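Local coordinates for protein AgaA (Rhizobium radiobacter, PDB 6HLX) that binds the opine agropinic acid in the periplasm as the solute-binding component of an ABC transporter that imports it into the bacterium, at residues Ala69-Gly74 with Ser136-Ala141; Ala84-Ile89 with Asn100-Ile105. All blocks are in the same frame, centred on the assembly; numbering follows the deposited sequence.

Interaction 1. Residues Ala69-Gly74 with Ser136-Ala141; sequences AKFHDG and SVIVPA
Phe71 touches Ile138, Val139 and Pro140 where two loops meet. It is the first residue of a type I beta turn that runs to Gly74, closed by Gly74 N bonding to Phe71 O at 2.9 Å. The turn follows strand 61-66 of a five-stranded antiparallel sheet, while 136-141 leads from helix 127-131 into helix 141-146. No hydrogen bond joins the two segments; their contact is made by the aromatic ring.

Ile138 comes first along the second segment. Its carbonyl O lies in the plane of the Phe71 ring, at the edge, 3.6 Å from CE1, and its CG2 approaches CZ more loosely at 4.2 Å. The rest of the isoleucine packs against helix 79-90 and Leu49 of strand 45-55. At Val139 the backbone does the touching: its carbonyl carbon is 3.7 Å from Phe71 CZ. The valine CB points away from Phe71, and the side chain touches Thr17. Pro140 then brings its pyrrolidine ring over one face of the phenyl group. It occupies the N-cap position of helix 141-146, and Asp81 OD1 receives the following amide, Ala141 N. The phenyl ring can reach this proline because Phe71 CG lies opposite the carbonyl carbon (chi1 -71°). In the resulting CH-pi contact, Pro140 CG sits 3.6 Å from the centroid of the Phe71 ring, only 10° off the ring normal.

Interaction 2. Residues Ala84-Ile89 with Asn100-Ile105; sequences ASLERI and NELSSI. With EDO (1,2-ethanediol), chain B.
Asn100 O is held from one residue, Ser103, whose OG donates to it at 2.7 Å and whose N adds a weak bond, just beside Leu102, the residue that packs on Leu86 and Ile89. The hydroxyl comes from above the carbonyl plane, 36° out of it, with a C=O...donor angle of 128°. Next along the chain, Ile105 N bonds to Leu102 O at 3.1 Å and closes a type I beta turn that takes the chain from helix 99-102 into strand 105-110.

That strand is an outermost one of a five-stranded antiparallel sheet. Helix 79-90 packs on the same sheet, Leu86 and Ile105 both touching Leu118 of strand 115-120. Leu102, on helix 99-102, packs against the side of helix 79-90. A chi2 of 80° sets CD1 to one side and leaves CD2 as the methyl turned to helix 79-90, and the side chain crosses Ile89 obliquely. Two methyls of the isoleucine, the CG2 branch and the terminal CD1, reach this methyl: Ile89 CG2 lies 3.8 Å from Leu102 CD2, and Ile89 CD1 is 4.0 Å from it. Leu86, one turn earlier, adds its CD2 at 4.3 Å from Leu102 CD2, and Tyr130 of helix 127-131 also touches Leu102. On the exposed side of helix 79-90, OE1 of the extended Glu87 side chain accepts a hydrogen bond from O1 of an ethanediol, probably a crystallisation additive, at 2.8 Å.

The centres of the two interactions lie about 17 Å apart, on the same side of the chain's centre and away from the agropinic acid pocket and the zinc sites. Along the chain 69-74 comes first, then both segments of interaction 2, and 136-141 last, so the second contact falls between the halves of the first. Helix 79-90 bridges them: Ser85 OG makes a probable hydrogen bond with Val139 N, and Ala84 packs on Ala141. Ser136 OG also lies against Leu102 CD2. Together the contacts draw helices and loops around the five-stranded antiparallel sheet, consistent with the additional domain of peptide-type solute-binding proteins.

Interaction 1. Residues Ala69-Gly74 with Ser136-Ala141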
loop_
_atom_site.group_PDB
_atom_site.type_symbol
_atom_site.label_atom_id
_atom_site.label_comp_id
_atom_site.label_asym_id
_atom_site.label_seq_id
_atom_site.Cartn_x
_atom_site.Cartn_y
_atom_site.Cartn_z
ATOM N N ALA A 69 -9.807 -17.267 -19.857
ATOM C CA ALA A 69 -8.763 -17.488 -18.858
ATOM C C ALA A 69 -9.162 -18.604 -17.916
ATOM O O ALA A 69 -10.351 -18.875 -17.743
ATOM C CB ALA A 69 -8.543 -16.187 -18.053
ATOM N N LYS A 70 -8.158 -19.264 -17.302
ATOM C CA LYS A 70 -8.419 -20.327 -16.347
ATOM C C LYS A 70 -7.802 -20.038 -14.986
ATOM O O LYS A 70 -6.788 -19.336 -14.885
ATOM C CB LYS A 70 -7.847 -21.662 -16.871
ATOM C CG LYS A 70 -8.691 -22.260 -18.003
ATOM C CD LYS A 70 -8.237 -23.680 -18.300
ATOM C CE LYS A 70 -9.186 -24.414 -19.219
ATOM N NZ LYS A 70 -9.052 -23.960 -20.624
ATOM N N PHE A 71 -8.401 -20.618 -13.943
ATOM C CA PHE A 71 -7.847 -20.626 -12.606
ATOM C C PHE A 71 -6.850 -21.781 -12.534
ATOM O O PHE A 71 -6.881 -22.687 -13.389
ATOM C CB PHE A 71 -8.936 -20.817 -11.555
ATOM C CG PHE A 71 -9.835 -19.617 -11.404
ATOM C CD1 PHE A 71 -9.350 -18.426 -10.858
ATOM C CD2 PHE A 71 -11.180 -19.695 -11.735
ATOM C CE1 PHE A 71 -10.197 -17.318 -10.675
ATOM C CE2 PHE A 71 -12.029 -18.596 -11.551
ATOM C CZ PHE A 71 -11.535 -17.410 -11.024
ATOM N N HIS A 72 -6.000 -21.776 -11.487
ATOM C CA HIS A 72 -4.966 -22.801 -11.302
ATOM C C HIS A 72 -5.514 -24.228 -11.170
ATOM O O HIS A 72 -4.802 -25.190 -11.461
ATOM C CB HIS A 72 -4.067 -22.431 -10.115
ATOM C CG HIS A 72 -3.410 -21.092 -10.312
ATOM N ND1 HIS A 72 -3.145 -20.244 -9.246
ATOM C CD2 HIS A 72 -3.033 -20.478 -11.462
ATOM C CE1 HIS A 72 -2.596 -19.168 -9.777
ATOM N NE2 HIS A 72 -2.483 -19.274 -11.105
ATOM N N ASP A 73 -6.781 -24.358 -10.757
ATOM C CA ASP A 73 -7.428 -25.664 -10.615
ATOM C C ASP A 73 -8.046 -26.174 -11.947
ATOM O O ASP A 73 -8.724 -27.206 -11.955
ATOM C CB ASP A 73 -8.470 -25.610 -9.488
ATOM C CG ASP A 73 -9.661 -24.702 -9.749
ATOM O OD1 ASP A 73 -9.698 -24.054 -10.827
ATOM O OD2 ASP A 73 -10.540 -24.618 -8.871
ATOM N N GLY A 74 -7.790 -25.453 -13.046
ATOM C CA GLY A 74 -8.266 -25.794 -14.385
ATOM C C GLY A 74 -9.657 -25.297 -14.743
ATOM O O GLY A 74 -10.072 -25.442 -15.901
ATOM N N SER A 136 -8.158 -6.549 -4.806
ATOM C CA SER A 136 -9.356 -6.644 -5.675
ATOM C C SER A 136 -9.234 -7.803 -6.707
ATOM O O SER A 136 -10.032 -7.913 -7.644
ATOM C CB SER A 136 -9.606 -5.313 -6.400
ATOM O OG SER A 136 -9.852 -4.289 -5.445
ATOM N N VAL A 137 -8.265 -8.706 -6.495
ATOM C CA VAL A 137 -8.040 -9.841 -7.403
ATOM C C VAL A 137 -9.219 -10.796 -7.345
ATOM O O VAL A 137 -9.952 -10.803 -6.351
ATOM C CB VAL A 137 -6.689 -10.548 -7.127
ATOM C CG1 VAL A 137 -5.524 -9.595 -7.429
ATOM C CG2 VAL A 137 -6.622 -11.051 -5.690
ATOM N N ILE A 138 -9.389 -11.599 -8.405
ATOM C CA ILE A 138 -10.525 -12.517 -8.540
ATOM C C ILE A 138 -10.152 -13.940 -8.195
ATOM O O ILE A 138 -9.158 -14.459 -8.702
ATOM C CB ILE A 138 -11.133 -12.453 -9.988
ATOM C CG1 ILE A 138 -11.437 -10.995 -10.468
ATOM C CG2 ILE A 138 -12.384 -13.358 -10.132
ATOM C CD1 ILE A 138 -12.336 -10.178 -9.483
ATOM N N VAL A 139 -10.987 -14.586 -7.384
ATOM C CA VAL A 139 -10.803 -15.992 -7.014
ATOM C C VAL A 139 -12.078 -16.765 -7.416
ATOM O O VAL A 139 -13.101 -16.133 -7.717
ATOM C CB VAL A 139 -10.408 -16.188 -5.518
ATOM C CG1 VAL A 139 -9.088 -15.487 -5.212
ATOM C CG2 VAL A 139 -11.512 -15.715 -4.586
ATOM N N PRO A 140 -12.050 -18.117 -7.449
ATOM C CA PRO A 140 -13.244 -18.849 -7.882
ATOM C C PRO A 140 -14.361 -18.819 -6.846
ATOM O O PRO A 140 -14.108 -19.003 -5.651
ATOM C CB PRO A 140 -12.725 -20.285 -8.118
ATOM C CG PRO A 140 -11.224 -20.183 -8.105
ATOM C CD PRO A 140 -10.923 -19.039 -7.183
ATOM N N ALA A 141 -15.612 -18.637 -7.322
ATOM C CA ALA A 141 -16.798 -18.664 -6.462
ATOM C C ALA A 141 -16.921 -20.020 -5.723
ATOM O O ALA A 141 -17.216 -20.041 -4.523
ATOM C CB ALA A 141 -18.050 -18.411 -7.292
#

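Interaction 2. Residues Ala84-Ile89 with Asn100-Ile105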
loop_
_atom_site.group_PDB
_atom_site.type_symbol
_atom_site.label_atom_id
_atom_site.label_comp_id
_atom_site.label_asym_id
_atom_site.label_seq_id
_atom_site.Cartn_x
_atom_site.Cartn_y
_atom_site.Cartn_z
ATOM N N ALA A 84 -18.732 -13.094 -6.926
ATOM C CA ALA A 84 -18.455 -13.639 -5.583
ATOM C C ALA A 84 -17.244 -12.940 -4.935
ATOM O O ALA A 84 -17.272 -12.635 -3.731
ATOM C CB ALA A 84 -18.211 -15.148 -5.668
ATOM N N SER A 85 -16.196 -12.655 -5.743
ATOM C CA SER A 85 -14.972 -12.008 -5.262
ATOM C C SER A 85 -15.287 -10.584 -4.799
ATOM O O SER A 85 -14.857 -10.191 -3.710
ATOM C CB SER A 85 -13.895 -12.022 -6.337
ATOM O OG SER A 85 -13.512 -13.375 -6.575
ATOM N N LEU A 86 -16.068 -9.834 -5.607
ATOM C CA LEU A 86 -16.473 -8.470 -5.256
ATOM C C LEU A 86 -17.392 -8.450 -4.052
ATOM O O LEU A 86 -17.225 -7.602 -3.178
ATOM C CB LEU A 86 -17.109 -7.750 -6.456
ATOM C CG LEU A 86 -16.169 -7.473 -7.642
ATOM C CD1 LEU A 86 -16.935 -6.863 -8.813
ATOM C CD2 LEU A 86 -14.981 -6.575 -7.242
ATOM N N GLU A 87 -18.339 -9.400 -3.971
ATOM C CA GLU A 87 -19.249 -9.479 -2.816
ATOM C C GLU A 87 -18.511 -9.686 -1.494
ATOM O O GLU A 87 -18.936 -9.137 -0.466
ATOM C CB GLU A 87 -20.326 -10.519 -3.040
ATOM C CG GLU A 87 -21.427 -9.946 -3.912
ATOM C CD GLU A 87 -22.525 -10.917 -4.291
ATOM O OE1 GLU A 87 -23.579 -10.442 -4.768
ATOM O OE2 GLU A 87 -22.336 -12.144 -4.122
ATOM N N ARG A 88 -17.379 -10.420 -1.524
ATOM C CA ARG A 88 -16.559 -10.624 -0.314
ATOM C C ARG A 88 -15.927 -9.303 0.139
ATOM O O ARG A 88 -15.818 -9.038 1.340
ATOM C CB ARG A 88 -15.490 -11.703 -0.559
ATOM C CG ARG A 88 -14.788 -12.098 0.717
ATOM C CD ARG A 88 -14.176 -13.476 0.716
ATOM N NE ARG A 88 -13.591 -13.683 2.033
ATOM C CZ ARG A 88 -12.289 -13.684 2.296
ATOM N NH1 ARG A 88 -11.401 -13.598 1.306
ATOM N NH2 ARG A 88 -11.862 -13.806 3.546
ATOM N N ILE A 89 -15.535 -8.459 -0.814
ATOM C CA ILE A 89 -14.949 -7.152 -0.490
ATOM C C ILE A 89 -16.019 -6.239 0.119
ATOM O O ILE A 89 -15.773 -5.534 1.108
ATOM C CB ILE A 89 -14.324 -6.504 -1.754
ATOM C CG1 ILE A 89 -13.137 -7.382 -2.271
ATOM C CG2 ILE A 89 -13.860 -5.046 -1.433
ATOM C CD1 ILE A 89 -12.691 -7.060 -3.773
ATOM N N ASN A 100 -14.313 0.300 2.063
ATOM C CA ASN A 100 -14.842 1.674 1.965
ATOM C C ASN A 100 -14.772 2.216 0.530
ATOM O O ASN A 100 -15.713 2.872 0.056
ATOM C CB ASN A 100 -14.067 2.619 2.888
ATOM C CG ASN A 100 -14.943 3.571 3.667
ATOM O OD1 ASN A 100 -16.032 3.210 4.124
ATOM N ND2 ASN A 100 -14.475 4.810 3.862
ATOM N N GLU A 101 -13.644 1.938 -0.141
ATOM C CA GLU A 101 -13.358 2.468 -1.484
ATOM C C GLU A 101 -14.149 1.774 -2.575
ATOM O O GLU A 101 -14.453 2.393 -3.597
ATOM C CB GLU A 101 -11.846 2.449 -1.749
ATOM C CG GLU A 101 -11.062 3.348 -0.788
ATOM C CD GLU A 101 -10.901 2.850 0.641
ATOM O OE1 GLU A 101 -10.684 3.675 1.556
ATOM O OE2 GLU A 101 -11.030 1.626 0.849
ATOM N N LEU A 102 -14.511 0.501 -2.363
ATOM C CA LEU A 102 -15.300 -0.214 -3.369
ATOM C C LEU A 102 -16.800 -0.179 -3.034
ATOM O O LEU A 102 -17.596 -0.613 -3.868
ATOM C CB LEU A 102 -14.821 -1.676 -3.505
ATOM C CG LEU A 102 -13.588 -1.894 -4.380
ATOM C CD1 LEU A 102 -12.307 -1.562 -3.621
ATOM C CD2 LEU A 102 -13.512 -3.337 -4.830
ATOM N N SER A 103 -17.191 0.378 -1.836
ATOM C CA SER A 103 -18.571 0.345 -1.313
ATOM C C SER A 103 -19.629 1.048 -2.174
ATOM O O SER A 103 -20.824 0.794 -1.978
ATOM C CB SER A 103 -18.645 0.881 0.123
ATOM O OG SER A 103 -18.357 2.269 0.142
ATOM N N SER A 104 -19.212 1.879 -3.140
ATOM C CA SER A 104 -20.163 2.527 -4.052
ATOM C C SER A 104 -20.762 1.522 -5.049
ATOM O O SER A 104 -21.747 1.852 -5.689
ATOM C CB SER A 104 -19.518 3.695 -4.778
ATOM O OG SER A 104 -18.351 3.266 -5.453
ATOM N N ILE A 105 -20.196 0.309 -5.172
ATOM C CA ILE A 105 -20.780 -0.713 -6.054
ATOM C C ILE A 105 -22.140 -1.098 -5.438
ATOM O O ILE A 105 -22.167 -1.634 -4.329
ATOM C CB ILE A 105 -19.865 -1.953 -6.229
ATOM C CG1 ILE A 105 -18.554 -1.579 -6.970
ATOM C CG2 ILE A 105 -20.640 -3.063 -6.949
ATOM C CD1 ILE A 105 -17.399 -2.684 -6.868
HETATM C C1 EDO B . -24.224 -6.572 -4.546
HETATM O O1 EDO B . -24.397 -7.769 -5.296
HETATM C C2 EDO B . -23.751 -6.922 -3.110
HETATM O O2 EDO B . -23.531 -5.728 -2.370
#